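Local coordinates for protein aminoglycoside N(6')acetyltransferase (Legionella pneumophila subsp. pneumophila, PDB 3F5B) that probably transfers an acyl group, consistent with an aminoglycoside 6'-N-acetyltransferase of the GNAT superfamily, at residues L29-Q34 and F100-D105. Sequence-based numbering, arbitrary orientation.
Sequences LGWIHQ and FICRLD
Gln34 reaches across to the main chain of Cys102, its NE2 donating to Cys102 O at 2.8 Å in a nearly straight bond (168° at the hydrogen) that falls on a lone pair in the carbonyl plane. The other hydrogen of the same NH2 goes to Trp31 O, 3.0 Å from Gln34 NE2, again on a lone pair. Both acceptors lie practically in the plane of the amide, so the two bonds fix its rotation and tell nitrogen from oxygen. Beside them, Cys102 CB sits over one face of the Trp31 indole, toward its rim, though its closeness there is doubtful in the model. With SG anti to the carbonyl carbon (chi1 -62°), the sulfur takes an oblique position, 3.6 Å from Trp31 CE3.

CG of Gln34 stands beside the backbone N (chi1 -54°), and the extended chain beyond it carries the amide to both carbonyls. Trp31 O also receives the backbone N of Gln34, closing the type I turn Trp31–Gln34 that ends helix 25-31. Cys102 itself follows strand 94-101 and is tied by backbone hydrogen bonding to Phe76 of the neighbouring strand 74-84, while Pro75 of that strand packs on Trp31.

Phe100 of strand 94-101 lines the cyclohexane pocket. In GNAT enzymes the loop from this strand to the next helix, here 109-123, usually binds the acetyl-CoA pyrophosphate, so the contact probably lies at the start of the cofactor loop. Both hydrogens of one amide thus join a helix-end carbonyl to that of the residue after the strand, setting the spacing and turn of the two segments.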
# COMPACT_ATOMS: atom_id res chain seq x y z
N LEU A 29 -0.92 -10.73 -11.61
CA LEU A 29 0.03 -10.57 -12.71
C LEU A 29 -0.53 -9.75 -13.91
O LEU A 29 0.16 -8.88 -14.48
CB LEU A 29 0.60 -11.93 -13.15
CG LEU A 29 1.72 -12.50 -12.25
CD1 LEU A 29 2.01 -13.93 -12.69
CD2 LEU A 29 3.00 -11.66 -12.30
N GLY A 30 -1.78 -10.01 -14.28
CA GLY A 30 -2.41 -9.25 -15.36
C GLY A 30 -2.53 -7.80 -14.92
O GLY A 30 -2.17 -6.88 -15.68
N TRP A 31 -3.00 -7.60 -13.70
CA TRP A 31 -3.21 -6.28 -13.13
C TRP A 31 -1.98 -5.38 -13.27
O TRP A 31 -2.08 -4.24 -13.69
CB TRP A 31 -3.54 -6.38 -11.64
CG TRP A 31 -4.99 -6.62 -11.32
CD1 TRP A 31 -6.06 -6.65 -12.19
CD2 TRP A 31 -5.53 -6.83 -10.02
NE1 TRP A 31 -7.22 -6.87 -11.51
CE2 TRP A 31 -6.93 -6.96 -10.17
CE3 TRP A 31 -4.98 -6.89 -8.74
CZ2 TRP A 31 -7.78 -7.20 -9.07
CZ3 TRP A 31 -5.82 -7.11 -7.65
CH2 TRP A 31 -7.21 -7.27 -7.83
N ILE A 32 -0.81 -5.91 -12.95
CA ILE A 32 0.37 -5.07 -12.88
C ILE A 32 1.08 -4.95 -14.21
O ILE A 32 2.20 -4.42 -14.28
CB ILE A 32 1.33 -5.53 -11.77
CG1 ILE A 32 1.91 -6.93 -12.11
CG2 ILE A 32 0.60 -5.52 -10.42
CD1 ILE A 32 2.86 -7.50 -11.06
N HIS A 33 0.44 -5.46 -15.26
CA HIS A 33 0.86 -5.19 -16.63
C HIS A 33 -0.11 -4.28 -17.40
O HIS A 33 -0.00 -4.12 -18.63
CB HIS A 33 1.13 -6.52 -17.36
CG HIS A 33 2.35 -7.23 -16.86
ND1 HIS A 33 2.32 -8.11 -15.80
CD2 HIS A 33 3.65 -7.15 -17.25
CE1 HIS A 33 3.55 -8.56 -15.57
NE2 HIS A 33 4.37 -7.99 -16.43
N GLN A 34 -1.06 -3.67 -16.69
CA GLN A 34 -1.95 -2.70 -17.33
C GLN A 34 -1.23 -1.35 -17.50
O GLN A 34 -0.46 -0.94 -16.61
CB GLN A 34 -3.23 -2.49 -16.52
CG GLN A 34 -4.01 -3.76 -16.18
CD GLN A 34 -5.18 -3.45 -15.25
OE1 GLN A 34 -6.26 -3.17 -15.73
NE2 GLN A 34 -4.95 -3.45 -13.94
N PHE A 100 -1.77 -0.58 -5.23
CA PHE A 100 -2.10 -0.51 -6.63
C PHE A 100 -3.60 -0.75 -6.77
O PHE A 100 -4.10 -1.87 -6.49
CB PHE A 100 -1.31 -1.59 -7.40
CG PHE A 100 0.18 -1.54 -7.14
CD1 PHE A 100 1.01 -0.70 -7.91
CD2 PHE A 100 0.76 -2.31 -6.14
CE1 PHE A 100 2.38 -0.62 -7.67
CE2 PHE A 100 2.14 -2.24 -5.88
CZ PHE A 100 2.96 -1.39 -6.68
N ILE A 101 -4.33 0.30 -7.16
CA ILE A 101 -5.74 0.12 -7.45
C ILE A 101 -5.81 -0.33 -8.91
O ILE A 101 -5.59 0.47 -9.82
CB ILE A 101 -6.61 1.42 -7.28
CG1 ILE A 101 -6.36 2.14 -5.96
CG2 ILE A 101 -8.12 1.10 -7.51
CD1 ILE A 101 -6.51 1.31 -4.74
N CYS A 102 -6.17 -1.59 -9.12
CA CYS A 102 -6.00 -2.24 -10.40
C CYS A 102 -7.24 -2.29 -11.28
O CYS A 102 -7.12 -2.61 -12.47
CB CYS A 102 -5.46 -3.65 -10.17
SG CYS A 102 -3.83 -3.58 -9.35
N ARG A 103 -8.41 -2.02 -10.71
CA ARG A 103 -9.65 -1.89 -11.50
C ARG A 103 -9.93 -0.41 -11.71
O ARG A 103 -9.98 0.35 -10.73
CB ARG A 103 -10.84 -2.53 -10.77
CG ARG A 103 -10.92 -4.05 -10.84
CD ARG A 103 -12.25 -4.51 -10.22
NE ARG A 103 -13.43 -4.02 -10.95
CZ ARG A 103 -14.26 -4.79 -11.64
NH1 ARG A 103 -14.05 -6.09 -11.71
NH2 ARG A 103 -15.31 -4.27 -12.26
N LEU A 104 -10.12 0.01 -12.97
CA LEU A 104 -10.37 1.43 -13.25
C LEU A 104 -11.62 1.98 -12.57
O LEU A 104 -11.67 3.16 -12.24
CB LEU A 104 -10.42 1.73 -14.76
CG LEU A 104 -9.08 1.67 -15.50
CD1 LEU A 104 -9.32 1.82 -17.00
CD2 LEU A 104 -8.13 2.74 -15.00
N ASP A 105 -12.61 1.13 -12.33
CA ASP A 105 -13.86 1.58 -11.71
C ASP A 105 -13.68 1.74 -10.21
O ASP A 105 -14.62 2.14 -9.50
CB ASP A 105 -15.05 0.66 -12.09
CG ASP A 105 -14.74 -0.85 -11.95
OD1 ASP A 105 -13.57 -1.26 -11.86
OD2 ASP A 105 -15.70 -1.65 -11.98